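Local structure of ABC transporter substrate-binding protein (Streptococcus pneumoniae, 4OHN) at residues L108-S113 with K120-K125; A96-Y101 with E225-L230; D9-Y14 with Y55-N60; Y185-E190 with Y196-V201. The protein binds histidine and, as a family 3 extracellular solute-binding protein, probably delivers amino acids to an ABC uptake transporter. All coordinates share one frame; numbering follows the deposited sequence.

Contact 1: residues L108-S113 with K120-K125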
loop_
_atom_site.group_PDB
_atom_site.type_symbol
_atom_site.label_atom_id
_atom_site.label_comp_id
_atom_site.label_asym_id
_atom_site.label_seq_id
_atom_site.Cartn_x
_atom_site.Cartn_y
_atom_site.Cartn_z
ATOM N N LEU A 108 -4.469 11.307 -8.621
ATOM C CA LEU A 108 -5.842 11.714 -8.434
ATOM C C LEU A 108 -6.753 10.911 -9.324
ATOM O O LEU A 108 -6.423 10.606 -10.489
ATOM C CB LEU A 108 -6.042 13.189 -8.746
ATOM C CG LEU A 108 -5.642 14.219 -7.706
ATOM C CD1 LEU A 108 -6.066 15.602 -8.163
ATOM C CD2 LEU A 108 -6.245 13.875 -6.347
ATOM N N VAL A 109 -7.903 10.580 -8.760
ATOM C CA VAL A 109 -8.994 9.955 -9.505
ATOM C C VAL A 109 -10.204 10.899 -9.443
ATOM O O VAL A 109 -10.601 11.340 -8.363
ATOM C CB VAL A 109 -9.353 8.559 -8.965
ATOM C CG1 VAL A 109 -10.498 7.939 -9.757
ATOM C CG2 VAL A 109 -8.133 7.642 -9.031
ATOM N N THR A 110 -10.776 11.212 -10.611
ATOM C CA THR A 110 -11.962 12.061 -10.714
ATOM C C THR A 110 -12.940 11.379 -11.655
ATOM O O THR A 110 -12.548 10.556 -12.494
ATOM C CB THR A 110 -11.633 13.456 -11.277
ATOM O OG1 THR A 110 -11.127 13.303 -12.614
ATOM C CG2 THR A 110 -10.605 14.172 -10.405
ATOM N N LYS A 111 -14.223 11.692 -11.547
ATOM C CA LYS A 111 -15.163 11.229 -12.570
ATOM C C LYS A 111 -14.850 11.872 -13.906
ATOM O O LYS A 111 -14.525 13.062 -13.968
ATOM C CB LYS A 111 -16.588 11.618 -12.215
ATOM C CG LYS A 111 -17.200 10.850 -11.098
ATOM C CD LYS A 111 -18.676 11.214 -10.994
ATOM C CE LYS A 111 -19.449 10.250 -10.168
ATOM N NZ LYS A 111 -20.870 10.682 -10.035
ATOM N N LYS A 112 -15.019 11.143 -15.005
ATOM C CA LYS A 112 -14.835 11.793 -16.306
ATOM C C LYS A 112 -15.815 12.928 -16.493
ATOM O O LYS A 112 -15.505 13.908 -17.151
ATOM C CB LYS A 112 -14.940 10.788 -17.444
ATOM C CG LYS A 112 -13.749 9.848 -17.522
ATOM C CD LYS A 112 -13.718 9.094 -18.847
ATOM C CE LYS A 112 -12.699 7.970 -18.876
ATOM N NZ LYS A 112 -11.300 8.483 -18.764
ATOM N N SER A 113 -17.002 12.802 -15.915
ATOM C CA SER A 113 -17.999 13.860 -16.064
ATOM C C SER A 113 -17.549 15.187 -15.443
ATOM O O SER A 113 -18.078 16.242 -15.791
ATOM C CB SER A 113 -19.330 13.432 -15.471
ATOM O OG SER A 113 -19.213 13.123 -14.105
ATOM N N LYS A 120 -4.752 21.588 -11.023
ATOM C CA LYS A 120 -5.256 22.949 -10.897
ATOM C C LYS A 120 -6.760 23.058 -11.069
ATOM O O LYS A 120 -7.369 23.999 -10.561
ATOM C CB LYS A 120 -4.496 23.941 -11.767
ATOM C CG LYS A 120 -4.656 23.855 -13.234
ATOM C CD LYS A 120 -3.693 24.882 -13.830
ATOM C CE LYS A 120 -3.976 25.211 -15.278
ATOM N NZ LYS A 120 -2.772 25.821 -15.923
ATOM N N ASP A 121 -7.391 22.096 -11.727
ATOM C CA ASP A 121 -8.830 22.137 -11.868
ATOM C C ASP A 121 -9.556 21.554 -10.647
ATOM O O ASP A 121 -10.788 21.462 -10.642
ATOM C CB ASP A 121 -9.254 21.531 -13.206
ATOM C CG ASP A 121 -8.921 22.437 -14.379
ATOM O OD1 ASP A 121 -8.689 23.643 -14.177
ATOM O OD2 ASP A 121 -8.876 21.939 -15.529
ATOM N N MET A 122 -8.796 21.221 -9.603
ATOM C CA MET A 122 -9.372 20.929 -8.282
ATOM C C MET A 122 -9.562 22.174 -7.437
ATOM O O MET A 122 -9.934 22.074 -6.257
ATOM C CB MET A 122 -8.491 19.927 -7.537
ATOM C CG MET A 122 -8.602 18.511 -8.063
ATOM S SD MET A 122 -10.216 17.729 -7.734
ATOM C CE MET A 122 -10.164 17.584 -5.948
ATOM N N THR A 123 -9.289 23.338 -7.998
ATOM C CA THR A 123 -9.412 24.582 -7.259
ATOM C C THR A 123 -10.846 24.708 -6.746
ATOM O O THR A 123 -11.811 24.622 -7.507
ATOM C CB THR A 123 -8.956 25.798 -8.101
ATOM O OG1 THR A 123 -7.562 25.637 -8.422
ATOM C CG2 THR A 123 -9.143 27.093 -7.300
ATOM N N GLY A 124 -10.983 24.847 -5.423
ATOM C CA GLY A 124 -12.297 24.987 -4.819
ATOM C C GLY A 124 -13.119 23.704 -4.768
ATOM O O GLY A 124 -14.270 23.711 -4.336
ATOM N N LYS A 125 -12.535 22.589 -5.210
ATOM C CA LYS A 125 -13.227 21.295 -5.253
ATOM C C LYS A 125 -12.855 20.454 -4.022
ATOM O O LYS A 125 -11.867 20.728 -3.347
ATOM C CB LYS A 125 -12.860 20.539 -6.536
ATOM C CG LYS A 125 -13.246 21.258 -7.832
ATOM C CD LYS A 125 -14.751 21.323 -7.989
ATOM C CE LYS A 125 -15.146 21.916 -9.329
ATOM N NZ LYS A 125 -16.607 22.208 -9.339
#
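Leu108 and Met122 carry this contact, and it is wholly apolar. In one of the two conformers of Leu108, its CD1 lies 3.9 Å from CG of Met122, the two side chains crossing at a slant. Met122 is folded back at chi2 and chi3 (-69° and -67°), which curls SD and CE away from a straight run. SD then comes to 4.5 Å from CG2 of Thr110, a looser touch that widens the patch without tightening it. All three residues are buried, yet only 98 Å² is buried between the segments. The polar bonds serve each segment separately. In 120-125, the carbonyl O of Lys120 takes two donors, OG1 of Thr123 at 2.7 Å and N of Thr123 at 3.3 Å, while a type II turn runs from Met122 to Lys125 with Gly124 at positive phi. On the strand, OG1 of Thr110 bonds Ile116 O in the intervening loop. Strand 102-111 lies between strands 175-179 and 196-200 at this point, with backbone bonds from Val109 to Leu176 and from Leu108 to Phe199; the loop to strand 127-130 folds back, so Met122 sits beside Leu108, and Leu127 packs against both.

Contact 2: residues A96-Y101 with E225-L230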
loop_
_atom_site.group_PDB
_atom_site.type_symbol
_atom_site.label_atom_id
_atom_site.label_comp_id
_atom_site.label_asym_id
_atom_site.label_seq_id
_atom_site.Cartn_x
_atom_site.Cartn_y
_atom_site.Cartn_z
ATOM N N ALA A 96 11.758 0.042 10.428
ATOM C CA ALA A 96 12.775 -0.382 9.468
ATOM C C ALA A 96 12.092 -0.945 8.234
ATOM O O ALA A 96 10.959 -1.426 8.309
ATOM C CB ALA A 96 13.692 -1.421 10.073
ATOM N N PHE A 97 12.774 -0.879 7.100
ATOM C CA PHE A 97 12.263 -1.409 5.848
ATOM C C PHE A 97 13.203 -2.416 5.202
ATOM O O PHE A 97 14.416 -2.266 5.220
ATOM C CB PHE A 97 11.994 -0.284 4.836
ATOM C CG PHE A 97 10.793 0.566 5.163
ATOM C CD1 PHE A 97 10.952 1.797 5.753
ATOM C CD2 PHE A 97 9.520 0.143 4.853
ATOM C CE1 PHE A 97 9.843 2.592 6.047
ATOM C CE2 PHE A 97 8.408 0.926 5.149
ATOM C CZ PHE A 97 8.573 2.159 5.733
ATOM N N SER A 98 12.591 -3.427 4.597
ATOM C CA SER A 98 13.271 -4.262 3.605
ATOM C C SER A 98 13.678 -3.410 2.409
ATOM O O SER A 98 13.301 -2.244 2.276
ATOM C CB SER A 98 12.353 -5.379 3.115
ATOM O OG SER A 98 11.301 -4.859 2.303
ATOM N N ASN A 99 14.445 -4.009 1.512
ATOM C CA ASN A 99 14.598 -3.453 0.181
ATOM C C ASN A 99 13.204 -3.267 -0.442
ATOM O O ASN A 99 12.265 -4.012 -0.161
ATOM C CB ASN A 99 15.442 -4.372 -0.709
ATOM C CG ASN A 99 16.893 -4.307 -0.395
ATOM O OD1 ASN A 99 17.363 -3.402 0.265
ATOM N ND2 ASN A 99 17.638 -5.249 -0.919
ATOM N N SER A 100 13.083 -2.276 -1.308
ATOM C CA SER A 100 11.827 -2.047 -1.999
ATOM C C SER A 100 11.624 -3.059 -3.132
ATOM O O SER A 100 12.578 -3.485 -3.782
ATOM C CB SER A 100 11.756 -0.609 -2.507
ATOM O OG SER A 100 11.780 0.315 -1.421
ATOM N N TYR A 101 10.373 -3.430 -3.383
ATOM C CA TYR A 101 10.079 -4.482 -4.363
ATOM C C TYR A 101 9.209 -4.044 -5.522
ATOM O O TYR A 101 9.013 -4.818 -6.453
ATOM C CB TYR A 101 9.496 -5.728 -3.678
ATOM C CG TYR A 101 8.219 -5.484 -2.937
ATOM C CD1 TYR A 101 7.001 -5.543 -3.579
ATOM C CD2 TYR A 101 8.228 -5.165 -1.580
ATOM C CE1 TYR A 101 5.813 -5.303 -2.894
ATOM C CE2 TYR A 101 7.046 -4.917 -0.895
ATOM C CZ TYR A 101 5.857 -4.976 -1.562
ATOM O OH TYR A 101 4.658 -4.756 -0.912
ATOM N N GLU A 225 17.124 -11.511 1.478
ATOM C CA GLU A 225 17.756 -12.692 0.883
ATOM C C GLU A 225 16.743 -13.515 0.119
ATOM O O GLU A 225 17.061 -14.049 -0.960
ATOM C CB GLU A 225 18.404 -13.545 1.964
ATOM C CG GLU A 225 19.625 -12.895 2.599
ATOM C CD GLU A 225 20.096 -13.565 3.844
ATOM O OE1 GLU A 225 19.592 -14.640 4.230
ATOM O OE2 GLU A 225 21.032 -12.999 4.468
ATOM N N ALA A 226 15.532 -13.655 0.652
ATOM C CA ALA A 226 14.498 -14.388 -0.057
ATOM C C ALA A 226 14.113 -13.668 -1.351
ATOM O O ALA A 226 13.879 -14.330 -2.380
ATOM C CB ALA A 226 13.293 -14.566 0.820
ATOM N N PHE A 227 14.024 -12.340 -1.332
ATOM C CA PHE A 227 13.775 -11.634 -2.591
ATOM C C PHE A 227 14.826 -12.050 -3.644
ATOM O O PHE A 227 14.484 -12.286 -4.806
ATOM C CB PHE A 227 13.794 -10.100 -2.435
ATOM C CG PHE A 227 12.616 -9.496 -1.701
ATOM C CD1 PHE A 227 11.440 -10.187 -1.462
ATOM C CD2 PHE A 227 12.702 -8.191 -1.259
ATOM C CE1 PHE A 227 10.377 -9.573 -0.815
ATOM C CE2 PHE A 227 11.638 -7.578 -0.614
ATOM C CZ PHE A 227 10.466 -8.287 -0.390
ATOM N N SER A 228 16.103 -12.134 -3.265
ATOM C CA SER A 228 17.136 -12.500 -4.243
ATOM C C SER A 228 16.859 -13.844 -4.909
ATOM O O SER A 228 17.058 -13.989 -6.123
ATOM C CB SER A 228 18.517 -12.527 -3.593
ATOM O OG SER A 228 18.874 -11.241 -3.128
ATOM N N SER A 229 16.374 -14.818 -4.150
ATOM C CA SER A 229 16.024 -16.121 -4.712
ATOM C C SER A 229 14.818 -15.990 -5.620
ATOM O O SER A 229 14.808 -16.555 -6.699
ATOM C CB SER A 229 15.685 -17.146 -3.591
ATOM O OG SER A 229 16.820 -17.805 -3.076
ATOM N N LEU A 230 13.793 -15.262 -5.164
ATOM C CA LEU A 230 12.528 -15.203 -5.890
ATOM C C LEU A 230 12.673 -14.479 -7.222
ATOM O O LEU A 230 11.944 -14.786 -8.163
ATOM C CB LEU A 230 11.433 -14.558 -5.032
ATOM C CG LEU A 230 11.106 -15.347 -3.758
ATOM C CD1 LEU A 230 10.210 -14.551 -2.848
ATOM C CD2 LEU A 230 10.442 -16.640 -4.077
#
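Phe227 reaches from helix 217-232 to the chain at Ser98-Tyr101, and its ring makes the close part of the contact. The ring leads with CE2 and CZ. CE2 approaches the backbone O of Asn99 at 3.6 Å, with that oxygen near the ring plane at its edge, and stands 4.0 Å from OG of Ser98. CZ meets CD2 of Tyr101 at 4.0 Å; the two rings are set obliquely, centroids 5.9 Å apart and planes at 61°. Tyr101 holds CG between its backbone N and carbonyl carbon (chi1 60°), which brings the ring beside Phe227. The Asn99 oxygen also accepts a bond from OG of Ser98 at 2.8 Å, with the donor 35° out of the carbonyl plane, and the same hydroxyl also hydrogen-bonds with Val210 N. This is the lobe of the family 3 binding-protein fold where helix 217-232 packs beside the segment following strand 96-97, itself paired with strand 206-212; the side chain of Tyr101 is about 9 Å from the bound histidine. Val51 of helix 43-53 also packs on Phe227, and Trp82 on the Tyr101 ring. The loose side is the side chain of Asn99, which is exposed and comes no nearer than 4.7 Å to the helix segment, although the backbone N bonds OD1 of Asn224.

Contact 3: residues D9-Y14 with Y55-N60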
loop_
_atom_site.group_PDB
_atom_site.type_symbol
_atom_site.label_atom_id
_atom_site.label_comp_id
_atom_site.label_asym_id
_atom_site.label_seq_id
_atom_site.Cartn_x
_atom_site.Cartn_y
_atom_site.Cartn_z
ATOM N N ASP A 9 15.543 -8.506 18.499
ATOM C CA ASP A 9 15.879 -9.214 17.248
ATOM C C ASP A 9 15.305 -10.643 17.303
ATOM O O ASP A 9 16.019 -11.587 17.675
ATOM C CB ASP A 9 17.412 -9.215 17.064
ATOM C CG ASP A 9 17.876 -9.503 15.614
ATOM O OD1 ASP A 9 17.095 -9.370 14.659
ATOM O OD2 ASP A 9 19.064 -9.834 15.415
ATOM N N ASN A 10 14.030 -10.790 16.919
ATOM C CA ASN A 10 13.209 -11.957 17.207
ATOM C C ASN A 10 13.223 -13.041 16.158
ATOM O O ASN A 10 12.396 -13.952 16.203
ATOM C CB ASN A 10 11.749 -11.527 17.404
ATOM C CG ASN A 10 11.546 -10.654 18.618
ATOM O OD1 ASN A 10 12.364 -10.640 19.531
ATOM N ND2 ASN A 10 10.431 -9.929 18.640
ATOM N N TRP A 11 14.155 -12.959 15.211
ATOM C CA TRP A 11 14.236 -13.963 14.159
ATOM C C TRP A 11 14.173 -15.392 14.696
ATOM O O TRP A 11 13.436 -16.220 14.171
ATOM C CB TRP A 11 15.499 -13.785 13.281
ATOM C CG TRP A 11 15.587 -14.908 12.309
ATOM C CD1 TRP A 11 16.423 -15.984 12.369
ATOM C CD2 TRP A 11 14.753 -15.115 11.164
ATOM N NE1 TRP A 11 16.164 -16.841 11.336
ATOM C CE2 TRP A 11 15.140 -16.334 10.580
ATOM C CE3 TRP A 11 13.719 -14.382 10.576
ATOM C CZ2 TRP A 11 14.527 -16.832 9.432
ATOM C CZ3 TRP A 11 13.111 -14.881 9.454
ATOM C CH2 TRP A 11 13.520 -16.095 8.887
ATOM N N SER A 12 14.933 -15.677 15.738
ATOM C CA SER A 12 14.996 -17.043 16.241
ATOM C C SER A 12 13.625 -17.529 16.713
ATOM O O SER A 12 13.318 -18.713 16.589
ATOM C CB SER A 12 16.046 -17.207 17.351
ATOM O OG SER A 12 15.683 -16.505 18.523
ATOM N N LYS A 13 12.807 -16.616 17.231
ATOM C CA LYS A 13 11.447 -16.947 17.644
ATOM C C LYS A 13 10.562 -17.264 16.434
ATOM O O LYS A 13 9.839 -18.261 16.450
ATOM C CB LYS A 13 10.836 -15.792 18.446
ATOM C CG LYS A 13 9.330 -15.908 18.716
ATOM C CD LYS A 13 8.766 -14.599 19.259
ATOM C CE LYS A 13 7.255 -14.533 19.098
ATOM N NZ LYS A 13 6.703 -13.236 19.576
ATOM N N TYR A 14 10.594 -16.423 15.399
ATOM C CA TYR A 14 9.767 -16.693 14.221
ATOM C C TYR A 14 10.156 -18.032 13.619
ATOM O O TYR A 14 9.307 -18.835 13.230
ATOM C CB TYR A 14 9.903 -15.598 13.155
ATOM C CG TYR A 14 9.737 -14.196 13.691
ATOM C CD1 TYR A 14 8.653 -13.864 14.481
ATOM C CD2 TYR A 14 10.687 -13.213 13.422
ATOM C CE1 TYR A 14 8.521 -12.602 14.987
ATOM C CE2 TYR A 14 10.566 -11.948 13.919
ATOM C CZ TYR A 14 9.476 -11.644 14.700
ATOM O OH TYR A 14 9.313 -10.376 15.202
ATOM N N TYR A 55 11.890 -20.433 4.512
ATOM C CA TYR A 55 12.347 -20.688 5.879
ATOM C C TYR A 55 11.435 -21.645 6.639
ATOM O O TYR A 55 11.608 -21.853 7.841
ATOM C CB TYR A 55 12.446 -19.350 6.652
ATOM C CG TYR A 55 13.309 -18.346 5.926
ATOM C CD1 TYR A 55 14.676 -18.529 5.839
ATOM C CD2 TYR A 55 12.752 -17.248 5.293
ATOM C CE1 TYR A 55 15.477 -17.636 5.145
ATOM C CE2 TYR A 55 13.530 -16.344 4.593
ATOM C CZ TYR A 55 14.900 -16.548 4.523
ATOM O OH TYR A 55 15.731 -15.691 3.845
ATOM N N GLY A 56 10.455 -22.210 5.945
ATOM C CA GLY A 56 9.505 -23.109 6.569
ATOM C C GLY A 56 8.538 -22.425 7.520
ATOM O O GLY A 56 7.964 -23.068 8.393
ATOM N N ILE A 57 8.342 -21.120 7.336
ATOM C CA ILE A 57 7.494 -20.298 8.194
ATOM C C ILE A 57 6.144 -20.049 7.529
ATOM O O ILE A 57 6.088 -19.706 6.350
ATOM C CB ILE A 57 8.209 -18.955 8.499
ATOM C CG1 ILE A 57 9.398 -19.214 9.430
ATOM C CG2 ILE A 57 7.257 -17.944 9.106
ATOM C CD1 ILE A 57 10.343 -18.017 9.618
ATOM N N THR A 58 5.078 -20.243 8.299
ATOM C CA THR A 58 3.707 -19.987 7.872
ATOM C C THR A 58 3.313 -18.578 8.321
ATOM O O THR A 58 3.588 -18.174 9.452
ATOM C CB THR A 58 2.754 -21.002 8.513
ATOM O OG1 THR A 58 3.073 -22.316 8.028
ATOM C CG2 THR A 58 1.310 -20.710 8.194
ATOM N N VAL A 59 2.672 -17.828 7.433
ATOM C CA VAL A 59 2.207 -16.492 7.770
ATOM C C VAL A 59 0.832 -16.547 8.416
ATOM O O VAL A 59 -0.083 -17.217 7.934
ATOM C CB VAL A 59 2.124 -15.586 6.522
ATOM C CG1 VAL A 59 1.587 -14.206 6.884
ATOM C CG2 VAL A 59 3.507 -15.474 5.858
ATOM N N ASN A 60 0.721 -15.835 9.529
ATOM C CA ASN A 60 -0.550 -15.506 10.156
ATOM C C ASN A 60 -0.957 -14.112 9.709
ATOM O O ASN A 60 -0.374 -13.127 10.147
ATOM C CB ASN A 60 -0.413 -15.569 11.679
ATOM C CG ASN A 60 -1.657 -15.120 12.387
ATOM O OD1 ASN A 60 -2.769 -15.510 12.022
ATOM N ND2 ASN A 60 -1.490 -14.284 13.395
#
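The ring of Tyr55 receives the edge of the Trp11 indole on one face, a T-shaped (edge-to-face) pair with centroids 5.1 Å apart and planes at 83°. CH2 of Trp11 leads, 3.7 Å from CG of Tyr55 and displaced toward the rim of the ring, while CZ2 lies 4.0 Å from CD1 of Tyr55. On the Tyr14 ring, one face carries the backbone O of Asn10, from the turn that starts helix 11-17. The indole reaches across because CG of Trp11 stands opposite its backbone N (chi1 175°), which swings the six-membered ring over to residues 55-57. Its CH2 corner serves a second neighbour too, meeting CD1 of Ile57 at 3.8 Å. The receiving segment is the helix-to-strand half of a beta-alpha-beta crossover, with strands 27-28, 32-34 and 40-41 inserted before its helix: helix 43-53 ends in a Schellman motif with Gly56 as its C-prime residue at positive phi, and the chain then enters strand 58-63, parallel to strand 19-24. Ile57, just past the glycine, is buried; its CG1 is 3.8 Å from the backbone O of Tyr14, and its CD1 is 4.3 Å from CB of Tyr14. Ile20 of strand 19-24 and Phe52 of helix 43-53 also pack on Ile57. The hydroxyls bond elsewhere, Tyr55 OH with Lys222 O and Tyr14 OH with OD2 of Asp216.

Contact 4: residues Y185-E190 with Y196-V201. With ACT (acetate ion), chain C.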
loop_
_atom_site.group_PDB
_atom_site.type_symbol
_atom_site.label_atom_id
_atom_site.label_comp_id
_atom_site.label_asym_id
_atom_site.label_seq_id
_atom_site.Cartn_x
_atom_site.Cartn_y
_atom_site.Cartn_z
ATOM N N TYR A 185 -6.197 -1.390 -10.587
ATOM C CA TYR A 185 -6.786 -2.703 -10.390
ATOM C C TYR A 185 -8.280 -2.605 -10.064
ATOM O O TYR A 185 -9.108 -3.330 -10.635
ATOM C CB TYR A 185 -6.044 -3.472 -9.281
ATOM C CG TYR A 185 -6.538 -4.879 -9.112
ATOM C CD1 TYR A 185 -7.625 -5.157 -8.301
ATOM C CD2 TYR A 185 -5.922 -5.933 -9.774
ATOM C CE1 TYR A 185 -8.112 -6.431 -8.155
ATOM C CE2 TYR A 185 -6.389 -7.213 -9.633
ATOM C CZ TYR A 185 -7.478 -7.465 -8.812
ATOM O OH TYR A 185 -7.940 -8.758 -8.663
ATOM N N TYR A 186 -8.611 -1.729 -9.127
ATOM C CA TYR A 186 -9.994 -1.565 -8.697
ATOM C C TYR A 186 -10.897 -1.194 -9.861
ATOM O O TYR A 186 -11.965 -1.783 -10.057
ATOM C CB TYR A 186 -10.062 -0.473 -7.636
ATOM C CG TYR A 186 -11.479 -0.095 -7.245
ATOM C CD1 TYR A 186 -12.200 0.820 -7.990
ATOM C CD2 TYR A 186 -12.073 -0.630 -6.130
ATOM C CE1 TYR A 186 -13.501 1.166 -7.654
ATOM C CE2 TYR A 186 -13.387 -0.283 -5.774
ATOM C CZ TYR A 186 -14.086 0.614 -6.551
ATOM O OH TYR A 186 -15.376 0.959 -6.193
ATOM N N LEU A 187 -10.485 -0.195 -10.626
ATOM C CA LEU A 187 -11.383 0.305 -11.671
ATOM C C LEU A 187 -11.599 -0.750 -12.739
ATOM O O LEU A 187 -12.727 -0.912 -13.249
ATOM C CB LEU A 187 -10.825 1.590 -12.259
ATOM C CG LEU A 187 -10.836 2.790 -11.305
ATOM C CD1 LEU A 187 -10.051 3.957 -11.897
ATOM C CD2 LEU A 187 -12.242 3.242 -10.960
ATOM N N GLU A 188 -10.559 -1.495 -13.071
ATOM C CA GLU A 188 -10.701 -2.575 -14.041
ATOM C C GLU A 188 -11.583 -3.700 -13.492
ATOM O O GLU A 188 -12.458 -4.211 -14.194
ATOM C CB GLU A 188 -9.343 -3.101 -14.477
ATOM C CG GLU A 188 -9.414 -4.037 -15.665
ATOM C CD GLU A 188 -8.063 -4.262 -16.320
ATOM O OE1 GLU A 188 -7.029 -4.117 -15.634
ATOM O OE2 GLU A 188 -8.038 -4.578 -17.529
ATOM N N ALA A 189 -11.376 -4.067 -12.233
ATOM C CA ALA A 189 -12.131 -5.159 -11.629
ATOM C C ALA A 189 -13.614 -4.841 -11.546
ATOM O O ALA A 189 -14.453 -5.720 -11.697
ATOM C CB ALA A 189 -11.594 -5.460 -10.266
ATOM N N GLU A 190 -13.932 -3.571 -11.323
ATOM C CA GLU A 190 -15.312 -3.141 -11.187
ATOM C C GLU A 190 -15.924 -2.717 -12.534
ATOM O O GLU A 190 -17.091 -2.336 -12.593
ATOM C CB GLU A 190 -15.410 -2.010 -10.158
ATOM C CG GLU A 190 -14.786 -2.323 -8.790
ATOM C CD GLU A 190 -15.380 -3.534 -8.102
ATOM O OE1 GLU A 190 -16.590 -3.769 -8.260
ATOM O OE2 GLU A 190 -14.625 -4.241 -7.392
ATOM N N TYR A 196 -13.755 7.071 -15.193
ATOM C CA TYR A 196 -12.885 7.890 -14.321
ATOM C C TYR A 196 -11.605 8.309 -15.029
ATOM O O TYR A 196 -11.123 7.631 -15.927
ATOM C CB TYR A 196 -12.530 7.106 -13.026
ATOM C CG TYR A 196 -13.737 6.848 -12.163
ATOM C CD1 TYR A 196 -14.496 5.705 -12.307
ATOM C CD2 TYR A 196 -14.170 7.797 -11.239
ATOM C CE1 TYR A 196 -15.644 5.515 -11.550
ATOM C CE2 TYR A 196 -15.292 7.621 -10.485
ATOM C CZ TYR A 196 -16.039 6.495 -10.647
ATOM O OH TYR A 196 -17.178 6.343 -9.887
ATOM N N ASN A 197 -11.074 9.454 -14.607
ATOM C CA ASN A 197 -9.729 9.895 -14.962
ATOM C C ASN A 197 -8.775 9.545 -13.839
ATOM O O ASN A 197 -9.136 9.690 -12.672
ATOM C CB ASN A 197 -9.708 11.410 -15.176
ATOM C CG ASN A 197 -10.552 11.852 -16.334
ATOM O OD1 ASN A 197 -10.574 11.205 -17.389
ATOM N ND2 ASN A 197 -11.262 12.957 -16.160
ATOM N N VAL A 198 -7.585 9.094 -14.187
ATOM C CA VAL A 198 -6.557 8.703 -13.226
ATOM C C VAL A 198 -5.273 9.358 -13.680
ATOM O O VAL A 198 -4.803 9.091 -14.789
ATOM C CB VAL A 198 -6.374 7.156 -13.217
ATOM C CG1 VAL A 198 -5.348 6.753 -12.165
ATOM C CG2 VAL A 198 -7.716 6.432 -12.970
ATOM N N PHE A 199 -4.699 10.244 -12.866
ATOM C CA PHE A 199 -3.535 10.990 -13.319
ATOM C C PHE A 199 -2.639 11.427 -12.174
ATOM O O PHE A 199 -3.097 11.726 -11.078
ATOM C CB PHE A 199 -3.963 12.213 -14.153
ATOM C CG PHE A 199 -4.945 13.111 -13.449
ATOM C CD1 PHE A 199 -6.311 12.840 -13.485
ATOM C CD2 PHE A 199 -4.515 14.237 -12.762
ATOM C CE1 PHE A 199 -7.220 13.645 -12.827
ATOM C CE2 PHE A 199 -5.430 15.044 -12.108
ATOM C CZ PHE A 199 -6.773 14.753 -12.153
ATOM N N THR A 200 -1.338 11.463 -12.432
ATOM C CA THR A 200 -0.396 11.959 -11.433
ATOM C C THR A 200 -0.481 13.480 -11.366
ATOM O O THR A 200 -0.948 14.148 -12.268
ATOM C CB THR A 200 1.029 11.453 -11.698
ATOM O OG1 THR A 200 1.399 11.814 -13.023
ATOM C CG2 THR A 200 1.154 9.918 -11.518
ATOM N N VAL A 201 -0.002 14.025 -10.245
ATOM C CA VAL A 201 -0.116 15.442 -9.941
ATOM C C VAL A 201 1.202 16.019 -9.437
ATOM O O VAL A 201 1.248 17.066 -8.789
ATOM C CB VAL A 201 -1.247 15.714 -8.925
ATOM C CG1 VAL A 201 -2.622 15.416 -9.553
ATOM C CG2 VAL A 201 -1.040 14.938 -7.651
HETATM C C ACT C . -16.675 3.458 -8.427
HETATM O O ACT C . -17.517 3.896 -9.249
HETATM O OXT ACT C . -16.820 2.269 -8.056
HETATM C CH3 ACT C . -15.565 4.330 -7.947
#
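Leu187 points its two methyls at two residues of strand 196-200, and the two approaches differ. CD1 of Leu187 meets CG2 of Val198 tip to tip at 3.6 Å. CD2 of Leu187 comes obliquely to the Tyr196 ring, 3.6 Å from CD1 of Tyr196, the two side chains crossing at about a right angle. Leu187 is buried; its chi1 of -68° carries the branch toward the strand, where the two methyls diverge to Tyr196 and Val198, alternate residues on one side of it. Tyr186, one residue earlier, has its CG anti to the backbone N instead (chi1 173°), and its ring meets CD2 of Leu187 at the edge, in plane. The tyrosine hydroxyls converge on an acetate ion, probably from the crystallisation liquor. OH of Tyr186 donates to OXT at 2.7 Å and OH of Tyr196 donates to the acetate O at 2.6 Å, so each carboxylate oxygen has one tyrosine donor and lies near the plane of its ring. Leu193 in the loop between the segments packs on Leu187, and Leu168 of helix 161-169 on Tyr196. Helix 180-189 turns through a short loop into strand 196-200, antiparallel to strand 102-111, and so packs on that sheet. With no direct hydrogen bond between the segments, apolar side chains hold helix to strand, while the hydroxyls are joined through the anion; the two short bonds would help to stabilise its negative charge.

The contacts fall on opposite sides of the chain's centre: contacts 2 and 3 on one, their centres 16 Å apart, contacts 1 and 4 on the other, 14 Å apart. All four reach the one mixed sheet. Contact 3 closes first along the chain; contact 2 then opens and encloses both contact 1 and, after it, contact 4. Strands 102-111 and 196-200 join contacts 1 and 4 as neighbours, with Thr110 O bonded to Asn197 N, while Tyr55 OH brings contact 3 against Ala226 of contact 2. The centres of contacts 1 and 3 are about 46 Å apart. The split is consistent with the two-lobed solute-binding fold, in which the chain crosses between lobes and histidine binds between them.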